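Local atomic coordinates of Mannose/sialic acid-binding lectin (Polygonatum cyrtonema, PDB entry 3A0E), a protein that probably binds mannose-containing and sialic-acid-containing glycans as a bulb-type lectin, here as a two-chain assembly carrying bound mannose. Residues N8-G13 against C53-H58; P20-I25 against Q91-V96; N60-I65 against T76-K81; D83-V88 against Y98-W103. All blocks are in the same frame, centred on the assembly; numbering follows the deposited sequence.

Interaction 1 (N8-G13 against C53-H58); sequences NSLFTG and CRLTLH
Asn8 meets Leu57 through backbone alone, its carbonyl O taking a weak hydrogen bond from Leu57 N (3.3 Å). Ser9 and Thr56 form a non-hydrogen-bonded antiparallel pair, and their side chains do the joining: Ser9 OG and Thr56 OG1 approach to 2.5 Å, a short hydrogen bond in which either hydroxyl could donate. Leu10 pairs with Leu55 on the other face of the sheet. Leu10 N reaches Leu55 O (2.7 Å), Leu55 N returns to Leu10 O (2.9 Å), and the two leucines pack CB to CB at 4.1 Å, the branched ends crossing at a slant; apolar residues suit this buried face. Phe11 lies alongside Arg54, both pointing the same way, with ring and guanidinium planes 21° apart. Phe11 CE2 sits 3.9 Å from Arg54 CD, so the aliphatic stem supplies the packing, while Arg54 NH2 bonds to Asn70. At Thr12, chi1 of -48° sets OG1 beside its backbone N, where it can donate to Cys53 O (2.6 Å). Cys53 is fixed by its disulfide to Cys30. Strand 9-10 edges an antiparallel sheet of the beta-prism II fold, with 54-57 lying between it and strand 63-66; Leu10 and Leu55 face inward onto Met26 of strand 22-26.

Interaction 2 (P20-I25 against Q91-V96); sequences PSYRLI and QDRNVV. With MAN (alpha-D-mannopyranose), chain B; SO4 (sulfate ion), chain G.
Beside the mannose site formed by the QxDxNxVxY motif of bulb-type lectins, Tyr22 and Arg93 pack together and bring strand 22-26 against the turn that carries the Asp and Asn of the motif. Arg93 CG sits over the centre of the Tyr22 ring, 3.5 Å from its centroid and 15° off the normal, a CH-pi contact that uses the long aliphatic stem. At the ring edge, Tyr22 CE1 is 3.3 Å from Gln91 O, and a water bridges Tyr22 OH to that same carbonyl. The Arg93 chain bends while still over the ring (chi3 70°), which carries the guanidinium edge away to a sulfate, probably from the crystallisation liquor: NH1 to O3 at 2.8 Å, NH2 to O1 at 3.1 Å. NH1 also forms a salt bridge with Asp36 and so has a second anionic partner. Asp92 builds an Asx turn, OD1 accepting from Asn94 N (3.0 Å) from above the carboxylate plane. The mannose hydroxyl O2 donates to Asp92 OD2 at 2.6 Å. Asn94 ND2 donates to that mannose O2 (2.9 Å), and Gln90 and Tyr98 complete the polar grip. Deeper in, Leu24 and Val95 meet tip to tip, CD2 to CG1 at 3.8 Å. Leu89 of strand 86-89 touches Tyr22, Leu24 and Val95, while Val96 pairs with a strand of the second subunit, carrying the sheet across the interface.

Interaction 3 (N60-I65 against T76-K81); sequences NGNLVI and TKTNGK
The two segments run nearly antiparallel, their directions 169° apart, yet 76-81 forms no regular strand, and side chains make much of the link. Gly80 N donates to Asn60 O (2.8 Å) at one end, and Thr76 N to Leu63 O (3.0 Å) at the other. Asn60 works at both ends of its amide. OD1 accepts from Asn62 N in an Asx turn, while ND2 gives one hydrogen bond to Asn79 OD1 (2.9 Å), in the carbonyl plane and on a lone pair, and another to a water that bridges to Gly80 O. The Asn60 and Asn79 side chains run alongside each other in the same direction, with their amide planes turned 44° apart. Gly61 follows with positive phi, a conformation glycine adopts easily, and its carbonyl takes the Thr78 hydroxyl, OG1 to O, at 2.7 Å. That hydroxyl is the last of a relay: Leu63 N donates to Thr76 OG1 (3.1 Å), and Thr76 OG1 to Thr78 OG1 (2.8 Å). Both threonines hold OG1 between their own N and carbonyl carbon (chi1 55° at Thr76), which turns the hydroxyls toward one another. Asn62 extends its amide across the loop, where OD1 receives Thr78 N (2.9 Å) from above the carbonyl plane, and ND2 bonds to Gln75. Asn60, Asn62 and Val64 repeat the spacing of Asp92, Asn94 and Val96 in the mannose site, consistent with the internal repeats of the beta-prism II fold. Strand 63-66 lies between 54-57 and 72-75; Leu63 packs inward on Leu55, Leu57 and Ile97, and Thr76 touches Trp103 of the second subunit.

Interaction 4 (D83-V88 against Y98-W103); sequences DHYVLV and YGPVVW. With MAN (alpha-D-mannopyranose), chain C; MAN (alpha-D-mannopyranose), chain D; MAN (alpha-D-mannopyranose), chain B; SO4 (sulfate ion), chain E.
Asp83 OD1 is gripped by Val101 N at 3.1 Å across the contact, from above the carboxylate plane, and more weakly by His84 N of its own segment. CG lies anti to the backbone N (chi1 -161°), which lays the carboxylate against Pro100, with Asp83 CG 3.4 Å from Pro100 CB. The other oxygen, OD2, has a salt bridge with Lys81 and a water shared with Val101 O. His84 O is buried without a hydrogen-bond partner and meets Pro100 CA at 3.5 Å. The Tyr85 ring approaches Gly99 CA to 3.3 Å at CD2, a closeness suited to glycine, and Pro100 CA, after a cis peptide, lies over one ring face. Where Val86 faces Tyr98 the segments belong to the hairpin of strands 86-89 and 95-104 in the beta-prism II fold, exchanging two backbone bonds (Val86 N to Tyr98 O 2.9 Å). A mannose O4 donates to Tyr98 OH (2.7 Å), which also bonds to Gln90, while at the far end two linked mannoses lie over one face of His84. The edge of that imidazole points NE2 at an oxygen, O4, of a probably adventitious sulfate (3.0 Å). Tyr98 and Val101 pair with a strand of the second subunit.

Interactions 1 and 3 secure successive parts of one sheet, joined by the backbone of Thr56 and Val64, while interactions 2 and 4 share strand 95-104 and a bound mannose. Interaction 1 lies nearest the centre of the chain, about 6 Å from it centre to centre; the others lie about 11 to 13 Å out. Leu10, Leu55, Leu24, Val95 and Leu63 of interactions 1 to 3 turn inward, whereas Val86 and Tyr98 of interaction 4 pack at the subunit interface. Interaction 1 relies on strand pairing and interaction 4 on a short hairpin register plus a carboxylate; interaction 3 replaces regular pairing with amides and hydroxyls; interaction 2 rests on ring and alkyl packing. Interactions 2, 3 and 4 touch the second subunit.

Interaction 1 (N8-G13 against C53-H58)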
# COMPACT_ATOMS: atom_id res chain seq x y z
N ASN A 8 9.46 0.65 8.73
CA ASN A 8 8.71 1.50 9.64
C ASN A 8 7.73 0.80 10.57
O ASN A 8 7.39 -0.37 10.38
CB ASN A 8 7.98 2.58 8.84
CG ASN A 8 8.95 3.46 8.08
OD1 ASN A 8 9.84 4.07 8.67
ND2 ASN A 8 8.78 3.52 6.76
N SER A 9 7.27 1.54 11.57
CA SER A 9 6.34 1.01 12.56
C SER A 9 5.06 1.83 12.68
O SER A 9 5.02 3.01 12.33
CB SER A 9 7.01 0.99 13.95
OG SER A 9 8.12 0.11 13.99
N LEU A 10 4.02 1.17 13.17
CA LEU A 10 2.74 1.80 13.42
C LEU A 10 2.78 1.85 14.95
O LEU A 10 2.79 0.80 15.60
CB LEU A 10 1.59 0.90 12.95
CG LEU A 10 0.17 1.46 13.09
CD1 LEU A 10 0.03 2.75 12.29
CD2 LEU A 10 -0.83 0.42 12.59
N PHE A 11 2.85 3.04 15.52
CA PHE A 11 2.95 3.15 16.97
C PHE A 11 1.62 3.10 17.70
O PHE A 11 0.55 3.17 17.09
CB PHE A 11 3.74 4.40 17.35
CG PHE A 11 5.17 4.38 16.87
CD1 PHE A 11 5.50 4.84 15.60
CD2 PHE A 11 6.18 3.86 17.68
CE1 PHE A 11 6.81 4.78 15.14
CE2 PHE A 11 7.50 3.80 17.23
CZ PHE A 11 7.82 4.26 15.95
N THR A 12 1.70 2.98 19.02
CA THR A 12 0.52 2.89 19.88
C THR A 12 -0.55 3.92 19.57
O THR A 12 -0.28 5.12 19.49
CB THR A 12 0.92 3.06 21.37
OG1 THR A 12 2.04 2.22 21.67
CG2 THR A 12 -0.25 2.68 22.26
N GLY A 13 -1.78 3.44 19.38
CA GLY A 13 -2.89 4.32 19.10
C GLY A 13 -3.04 4.76 17.66
O GLY A 13 -4.02 5.43 17.31
N CYS A 53 2.87 -0.71 22.97
CA CYS A 53 3.27 -1.62 21.90
C CYS A 53 3.32 -0.95 20.53
O CYS A 53 2.66 0.06 20.30
CB CYS A 53 2.31 -2.81 21.86
SG CYS A 53 2.38 -3.84 23.36
N ARG A 54 4.09 -1.54 19.62
CA ARG A 54 4.20 -1.03 18.26
C ARG A 54 4.23 -2.19 17.27
O ARG A 54 4.64 -3.30 17.60
CB ARG A 54 5.47 -0.18 18.09
CG ARG A 54 6.79 -0.96 18.17
CD ARG A 54 7.97 -0.03 17.90
NE ARG A 54 9.25 -0.73 17.91
CZ ARG A 54 9.81 -1.26 18.99
NH1 ARG A 54 9.21 -1.18 20.16
NH2 ARG A 54 10.98 -1.88 18.89
N LEU A 55 3.76 -1.92 16.06
CA LEU A 55 3.72 -2.91 14.99
C LEU A 55 4.82 -2.54 14.00
O LEU A 55 4.87 -1.41 13.52
CB LEU A 55 2.37 -2.87 14.28
CG LEU A 55 2.25 -3.78 13.04
CD1 LEU A 55 1.87 -5.19 13.46
CD2 LEU A 55 1.20 -3.20 12.11
N THR A 56 5.70 -3.49 13.68
CA THR A 56 6.80 -3.22 12.76
C THR A 56 6.89 -4.21 11.61
O THR A 56 6.85 -5.42 11.81
CB THR A 56 8.16 -3.26 13.51
OG1 THR A 56 8.12 -2.33 14.61
CG2 THR A 56 9.30 -2.88 12.58
N LEU A 57 7.00 -3.68 10.39
CA LEU A 57 7.17 -4.51 9.21
C LEU A 57 8.66 -4.40 8.89
O LEU A 57 9.17 -3.30 8.67
CB LEU A 57 6.35 -3.99 8.03
CG LEU A 57 6.55 -4.79 6.73
CD1 LEU A 57 6.16 -6.25 6.98
CD2 LEU A 57 5.72 -4.18 5.60
N HIS A 58 9.35 -5.53 8.86
CA HIS A 58 10.79 -5.56 8.60
C HIS A 58 11.15 -5.63 7.12
O HIS A 58 10.33 -6.04 6.29
CB HIS A 58 11.40 -6.75 9.35
CG HIS A 58 11.30 -6.63 10.84
ND1 HIS A 58 12.29 -6.07 11.61
CD2 HIS A 58 10.29 -6.96 11.69
CE1 HIS A 58 11.90 -6.06 12.88
NE2 HIS A 58 10.69 -6.59 12.95

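Interaction 2 (P20-I25 against Q91-V96)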
# COMPACT_ATOMS: atom_id res chain seq x y z
N PRO A 20 -15.04 4.43 4.38
CA PRO A 20 -15.38 5.15 5.61
C PRO A 20 -15.57 4.21 6.80
O PRO A 20 -15.94 4.65 7.88
CB PRO A 20 -16.68 5.84 5.23
CG PRO A 20 -17.36 4.74 4.46
CD PRO A 20 -16.25 4.18 3.58
N SER A 21 -15.29 2.93 6.60
CA SER A 21 -15.52 1.96 7.67
C SER A 21 -14.36 1.10 8.14
O SER A 21 -14.46 0.47 9.19
CB SER A 21 -16.67 1.04 7.26
OG SER A 21 -17.82 1.79 6.90
N TYR A 22 -13.26 1.05 7.39
CA TYR A 22 -12.14 0.20 7.77
C TYR A 22 -11.04 0.88 8.59
O TYR A 22 -10.48 1.90 8.18
CB TYR A 22 -11.53 -0.44 6.52
CG TYR A 22 -12.50 -1.25 5.69
CD1 TYR A 22 -12.18 -1.62 4.38
CD2 TYR A 22 -13.73 -1.65 6.21
CE1 TYR A 22 -13.07 -2.36 3.61
CE2 TYR A 22 -14.63 -2.40 5.44
CZ TYR A 22 -14.29 -2.75 4.14
OH TYR A 22 -15.15 -3.49 3.37
N ARG A 23 -10.71 0.28 9.73
CA ARG A 23 -9.68 0.82 10.60
C ARG A 23 -8.83 -0.30 11.21
O ARG A 23 -9.34 -1.14 11.94
CB ARG A 23 -10.32 1.64 11.73
CG ARG A 23 -9.32 2.36 12.62
CD ARG A 23 -10.03 3.16 13.70
NE ARG A 23 -9.11 3.98 14.48
CZ ARG A 23 -9.48 4.76 15.50
NH1 ARG A 23 -10.76 4.81 15.86
NH2 ARG A 23 -8.58 5.48 16.15
N LEU A 24 -7.54 -0.30 10.88
CA LEU A 24 -6.60 -1.30 11.40
C LEU A 24 -5.74 -0.55 12.40
O LEU A 24 -4.88 0.25 12.03
CB LEU A 24 -5.75 -1.85 10.26
CG LEU A 24 -4.73 -2.94 10.61
CD1 LEU A 24 -5.44 -4.15 11.21
CD2 LEU A 24 -3.98 -3.33 9.35
N ILE A 25 -5.95 -0.82 13.69
CA ILE A 25 -5.23 -0.08 14.73
C ILE A 25 -4.36 -0.86 15.70
O ILE A 25 -4.71 -1.94 16.16
CB ILE A 25 -6.25 0.75 15.55
CG1 ILE A 25 -5.55 1.51 16.68
CG2 ILE A 25 -7.32 -0.17 16.12
CD1 ILE A 25 -6.47 2.46 17.43
N GLN A 91 -9.04 -1.81 0.09
CA GLN A 91 -10.44 -1.42 0.00
C GLN A 91 -11.35 -2.64 0.02
O GLN A 91 -12.53 -2.51 0.33
CB GLN A 91 -10.70 -0.58 -1.25
CG GLN A 91 -9.88 -0.94 -2.46
CD GLN A 91 -8.46 -0.43 -2.37
OE1 GLN A 91 -7.64 -0.96 -1.62
NE2 GLN A 91 -8.16 0.63 -3.12
N ASP A 92 -10.82 -3.82 -0.31
CA ASP A 92 -11.63 -5.04 -0.29
C ASP A 92 -11.59 -5.66 1.12
O ASP A 92 -12.04 -6.78 1.34
CB ASP A 92 -11.15 -6.05 -1.34
CG ASP A 92 -9.79 -6.67 -1.02
OD1 ASP A 92 -9.11 -6.21 -0.08
OD2 ASP A 92 -9.40 -7.62 -1.72
N ARG A 93 -11.04 -4.89 2.06
CA ARG A 93 -10.93 -5.26 3.47
C ARG A 93 -9.85 -6.28 3.84
O ARG A 93 -9.70 -6.63 5.01
CB ARG A 93 -12.28 -5.74 4.02
CG ARG A 93 -12.48 -5.37 5.49
CD ARG A 93 -13.81 -5.86 6.07
NE ARG A 93 -13.84 -7.31 6.21
CZ ARG A 93 -14.82 -7.99 6.78
NH1 ARG A 93 -15.87 -7.35 7.28
NH2 ARG A 93 -14.76 -9.31 6.85
N ASN A 94 -9.11 -6.78 2.86
CA ASN A 94 -8.05 -7.73 3.16
C ASN A 94 -6.83 -6.93 3.63
O ASN A 94 -6.67 -5.77 3.25
CB ASN A 94 -7.69 -8.54 1.90
CG ASN A 94 -7.06 -9.89 2.23
OD1 ASN A 94 -6.91 -10.25 3.40
ND2 ASN A 94 -6.71 -10.65 1.20
N VAL A 95 -6.01 -7.53 4.49
CA VAL A 95 -4.80 -6.88 5.00
C VAL A 95 -3.67 -7.75 4.46
O VAL A 95 -3.59 -8.93 4.78
CB VAL A 95 -4.79 -6.85 6.55
CG1 VAL A 95 -3.44 -6.36 7.06
CG2 VAL A 95 -5.90 -5.93 7.04
N VAL A 96 -2.80 -7.16 3.66
CA VAL A 96 -1.76 -7.94 3.00
C VAL A 96 -0.35 -7.39 3.03
O VAL A 96 -0.14 -6.18 2.98
CB VAL A 96 -2.16 -8.12 1.51
CG1 VAL A 96 -1.24 -9.12 0.83
CG2 VAL A 96 -3.62 -8.55 1.41
C1 MAN B . -7.30 -11.59 -2.31
C2 MAN B . -7.25 -10.06 -2.55
C3 MAN B . -5.84 -9.72 -3.11
C4 MAN B . -4.78 -10.17 -2.09
C5 MAN B . -4.93 -11.69 -1.86
C6 MAN B . -3.89 -12.14 -0.82
O2 MAN B . -7.46 -9.37 -1.31
O3 MAN B . -5.73 -8.31 -3.34
O4 MAN B . -3.47 -9.89 -2.61
O5 MAN B . -6.27 -11.99 -1.35
O6 MAN B . -4.01 -13.54 -0.59
S SO4 G . -17.96 -10.10 8.90
O1 SO4 G . -16.57 -10.61 8.96
O2 SO4 G . -18.65 -10.42 10.17
O3 SO4 G . -17.95 -8.64 8.71
O4 SO4 G . -18.67 -10.74 7.78
O HOH W 1 -14.83 -3.85 0.56

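Interaction 3 (N60-I65 against T76-K81)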
# COMPACT_ATOMS: atom_id res chain seq x y z
N ASN A 60 12.65 -7.66 5.58
CA ASN A 60 12.74 -9.02 5.06
C ASN A 60 11.33 -9.60 4.94
O ASN A 60 11.15 -10.76 4.61
CB ASN A 60 13.64 -9.89 5.95
CG ASN A 60 12.97 -10.29 7.25
OD1 ASN A 60 12.10 -9.58 7.76
ND2 ASN A 60 13.39 -11.42 7.81
N GLY A 61 10.33 -8.76 5.22
CA GLY A 61 8.94 -9.19 5.12
C GLY A 61 8.26 -9.68 6.39
O GLY A 61 7.07 -10.00 6.36
N ASN A 62 8.98 -9.75 7.50
CA ASN A 62 8.39 -10.22 8.74
C ASN A 62 7.66 -9.09 9.46
O ASN A 62 8.19 -7.99 9.61
CB ASN A 62 9.47 -10.83 9.65
CG ASN A 62 8.90 -11.61 10.81
OD1 ASN A 62 7.88 -12.29 10.68
ND2 ASN A 62 9.56 -11.54 11.97
N LEU A 63 6.43 -9.37 9.89
CA LEU A 63 5.59 -8.40 10.60
C LEU A 63 5.59 -8.80 12.07
O LEU A 63 5.28 -9.94 12.41
CB LEU A 63 4.16 -8.43 10.04
CG LEU A 63 3.18 -7.39 10.61
CD1 LEU A 63 3.65 -5.98 10.25
CD2 LEU A 63 1.79 -7.64 10.04
N VAL A 64 5.92 -7.85 12.95
CA VAL A 64 6.01 -8.14 14.38
C VAL A 64 5.39 -7.07 15.28
O VAL A 64 5.32 -5.90 14.91
CB VAL A 64 7.50 -8.29 14.79
CG1 VAL A 64 7.61 -8.77 16.23
CG2 VAL A 64 8.22 -9.24 13.84
N ILE A 65 4.94 -7.50 16.45
CA ILE A 65 4.39 -6.57 17.44
C ILE A 65 5.34 -6.65 18.63
O ILE A 65 5.59 -7.73 19.17
CB ILE A 65 2.99 -6.98 17.93
CG1 ILE A 65 1.97 -6.85 16.79
CG2 ILE A 65 2.57 -6.08 19.09
CD1 ILE A 65 0.56 -7.24 17.21
N THR A 76 4.38 -12.76 12.21
CA THR A 76 3.93 -13.59 11.10
C THR A 76 4.98 -14.63 10.72
O THR A 76 4.68 -15.61 10.04
CB THR A 76 3.63 -12.72 9.86
OG1 THR A 76 4.78 -11.94 9.53
CG2 THR A 76 2.45 -11.79 10.13
N LYS A 77 6.21 -14.42 11.17
CA LYS A 77 7.31 -15.32 10.87
C LYS A 77 7.51 -15.48 9.36
O LYS A 77 7.70 -16.59 8.86
CB LYS A 77 7.07 -16.70 11.50
CG LYS A 77 7.04 -16.68 13.02
CD LYS A 77 6.97 -18.08 13.60
CE LYS A 77 6.96 -18.05 15.12
NZ LYS A 77 6.92 -19.42 15.70
N THR A 78 7.47 -14.36 8.65
CA THR A 78 7.66 -14.39 7.21
C THR A 78 9.02 -13.76 6.90
O THR A 78 9.12 -12.60 6.48
CB THR A 78 6.52 -13.63 6.48
OG1 THR A 78 6.23 -12.40 7.16
CG2 THR A 78 5.25 -14.48 6.45
N ASN A 79 10.07 -14.54 7.14
CA ASN A 79 11.44 -14.09 6.92
C ASN A 79 11.94 -14.45 5.53
O ASN A 79 12.30 -15.60 5.26
CB ASN A 79 12.35 -14.70 7.99
CG ASN A 79 11.95 -14.30 9.40
OD1 ASN A 79 12.04 -13.13 9.77
ND2 ASN A 79 11.48 -15.27 10.18
N GLY A 80 11.95 -13.47 4.64
CA GLY A 80 12.38 -13.72 3.28
C GLY A 80 13.62 -12.94 2.88
O GLY A 80 14.46 -12.61 3.71
N LYS A 81 13.73 -12.64 1.59
CA LYS A 81 14.87 -11.91 1.08
C LYS A 81 14.93 -10.48 1.61
O LYS A 81 13.90 -9.82 1.79
CB LYS A 81 14.83 -11.89 -0.46
CG LYS A 81 16.03 -11.22 -1.11
CD LYS A 81 15.65 -9.93 -1.80
CE LYS A 81 14.74 -10.17 -2.99
NZ LYS A 81 14.38 -8.90 -3.67
O HOH W 2 15.08 -13.42 6.26

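Interaction 4 (D83-V88 against Y98-W103)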
# COMPACT_ATOMS: atom_id res chain seq x y z
N ASP A 83 15.10 -6.80 1.40
CA ASP A 83 14.71 -5.85 0.36
C ASP A 83 13.80 -4.84 1.06
O ASP A 83 14.18 -4.26 2.08
CB ASP A 83 13.96 -6.62 -0.74
CG ASP A 83 13.90 -5.87 -2.05
OD1 ASP A 83 13.04 -4.97 -2.19
OD2 ASP A 83 14.71 -6.18 -2.95
N HIS A 84 12.61 -4.63 0.51
CA HIS A 84 11.62 -3.75 1.13
C HIS A 84 10.24 -4.33 0.90
O HIS A 84 9.98 -4.94 -0.14
CB HIS A 84 11.70 -2.32 0.59
CG HIS A 84 12.84 -1.53 1.14
ND1 HIS A 84 14.06 -1.44 0.51
CD2 HIS A 84 12.97 -0.84 2.30
CE1 HIS A 84 14.90 -0.75 1.26
NE2 HIS A 84 14.26 -0.37 2.35
N TYR A 85 9.37 -4.17 1.88
CA TYR A 85 8.02 -4.70 1.80
C TYR A 85 7.01 -3.67 2.28
O TYR A 85 7.37 -2.63 2.83
CB TYR A 85 7.91 -5.97 2.65
CG TYR A 85 8.82 -7.09 2.20
CD1 TYR A 85 10.20 -7.03 2.43
CD2 TYR A 85 8.31 -8.20 1.52
CE1 TYR A 85 11.05 -8.04 1.98
CE2 TYR A 85 9.16 -9.21 1.06
CZ TYR A 85 10.52 -9.13 1.29
OH TYR A 85 11.36 -10.12 0.85
N VAL A 86 5.73 -3.97 2.07
CA VAL A 86 4.67 -3.07 2.49
C VAL A 86 3.49 -3.86 3.04
O VAL A 86 3.20 -4.97 2.58
CB VAL A 86 4.18 -2.17 1.33
CG1 VAL A 86 3.46 -3.01 0.28
CG2 VAL A 86 3.26 -1.07 1.87
N LEU A 87 2.83 -3.28 4.04
CA LEU A 87 1.64 -3.87 4.66
C LEU A 87 0.51 -2.96 4.21
O LEU A 87 0.59 -1.74 4.39
CB LEU A 87 1.75 -3.82 6.18
CG LEU A 87 0.47 -4.26 6.91
CD1 LEU A 87 0.22 -5.74 6.65
CD2 LEU A 87 0.60 -3.99 8.40
N VAL A 88 -0.56 -3.53 3.67
CA VAL A 88 -1.66 -2.72 3.17
C VAL A 88 -3.06 -3.14 3.59
O VAL A 88 -3.43 -4.31 3.49
CB VAL A 88 -1.64 -2.67 1.63
CG1 VAL A 88 -2.76 -1.79 1.11
CG2 VAL A 88 -0.28 -2.18 1.13
N TYR A 98 3.04 -7.27 0.95
CA TYR A 98 3.55 -7.47 -0.40
C TYR A 98 5.04 -7.15 -0.47
O TYR A 98 5.52 -6.25 0.22
CB TYR A 98 2.87 -6.56 -1.42
CG TYR A 98 1.41 -6.83 -1.67
CD1 TYR A 98 0.42 -6.18 -0.93
CD2 TYR A 98 1.01 -7.68 -2.71
CE1 TYR A 98 -0.93 -6.36 -1.22
CE2 TYR A 98 -0.34 -7.87 -3.00
CZ TYR A 98 -1.30 -7.21 -2.26
OH TYR A 98 -2.63 -7.37 -2.57
N GLY A 99 5.76 -7.86 -1.33
CA GLY A 99 7.18 -7.62 -1.48
C GLY A 99 7.84 -8.80 -2.16
O GLY A 99 7.24 -9.86 -2.25
N PRO A 100 9.09 -8.65 -2.63
CA PRO A 100 9.93 -7.45 -2.55
C PRO A 100 9.55 -6.37 -3.56
O PRO A 100 8.48 -6.42 -4.17
CB PRO A 100 11.33 -8.00 -2.79
CG PRO A 100 11.06 -9.05 -3.82
CD PRO A 100 9.83 -9.75 -3.29
N VAL A 101 10.44 -5.40 -3.73
CA VAL A 101 10.22 -4.31 -4.67
C VAL A 101 10.30 -4.78 -6.12
O VAL A 101 11.24 -5.47 -6.51
CB VAL A 101 11.26 -3.18 -4.47
CG1 VAL A 101 11.04 -2.08 -5.49
CG2 VAL A 101 11.15 -2.62 -3.06
N VAL A 102 9.30 -4.39 -6.91
CA VAL A 102 9.24 -4.76 -8.31
C VAL A 102 9.67 -3.59 -9.19
O VAL A 102 10.31 -3.77 -10.23
CB VAL A 102 7.81 -5.19 -8.71
CG1 VAL A 102 7.68 -5.25 -10.23
CG2 VAL A 102 7.48 -6.55 -8.10
N TRP A 103 9.30 -2.38 -8.77
CA TRP A 103 9.60 -1.17 -9.53
C TRP A 103 9.36 0.03 -8.62
O TRP A 103 8.58 -0.04 -7.68
CB TRP A 103 8.65 -1.09 -10.73
CG TRP A 103 8.76 0.15 -11.56
CD1 TRP A 103 9.61 0.37 -12.61
CD2 TRP A 103 7.95 1.33 -11.45
NE1 TRP A 103 9.37 1.62 -13.16
CE2 TRP A 103 8.36 2.23 -12.46
CE3 TRP A 103 6.92 1.72 -10.58
CZ2 TRP A 103 7.77 3.49 -12.64
CZ3 TRP A 103 6.33 2.98 -10.76
CH2 TRP A 103 6.76 3.84 -11.78
C1 MAN C . 13.41 3.54 -0.89
C2 MAN C . 12.13 3.61 -0.01
C3 MAN C . 11.56 2.18 0.12
C4 MAN C . 11.24 1.65 -1.29
C5 MAN C . 12.54 1.65 -2.13
C6 MAN C . 12.22 1.15 -3.54
O2 MAN C . 11.17 4.48 -0.64
O3 MAN C . 10.36 2.20 0.91
O4 MAN C . 10.73 0.31 -1.19
O5 MAN C . 13.08 3.01 -2.21
O6 MAN C . 13.41 1.15 -4.34
C1 MAN D . 17.57 2.50 -2.25
C2 MAN D . 16.12 2.14 -1.87
C3 MAN D . 15.70 3.00 -0.65
C4 MAN D . 16.67 2.70 0.51
C5 MAN D . 18.11 3.05 0.05
C6 MAN D . 19.08 2.74 1.19
O1 MAN D . 17.67 3.88 -2.62
O2 MAN D . 16.04 0.76 -1.52
O3 MAN D . 14.36 2.67 -0.24
O4 MAN D . 16.31 3.50 1.64
O5 MAN D . 18.47 2.24 -1.12
O6 MAN D . 20.41 3.06 0.78
C1 MAN B . -7.30 -11.59 -2.31
C2 MAN B . -7.25 -10.06 -2.55
C3 MAN B . -5.84 -9.72 -3.11
C4 MAN B . -4.78 -10.17 -2.09
C5 MAN B . -4.93 -11.69 -1.86
C6 MAN B . -3.89 -12.14 -0.82
O2 MAN B . -7.46 -9.37 -1.31
O3 MAN B . -5.73 -8.31 -3.34
O4 MAN B . -3.47 -9.89 -2.61
O5 MAN B . -6.27 -11.99 -1.35
O6 MAN B . -4.01 -13.54 -0.59
S SO4 E . 16.65 1.11 4.49
O1 SO4 E . 16.89 0.67 3.11
O2 SO4 E . 17.64 0.48 5.37
O3 SO4 E . 16.77 2.58 4.56
O4 SO4 E . 15.29 0.72 4.91
O HOH W 3 13.85 -5.63 -5.35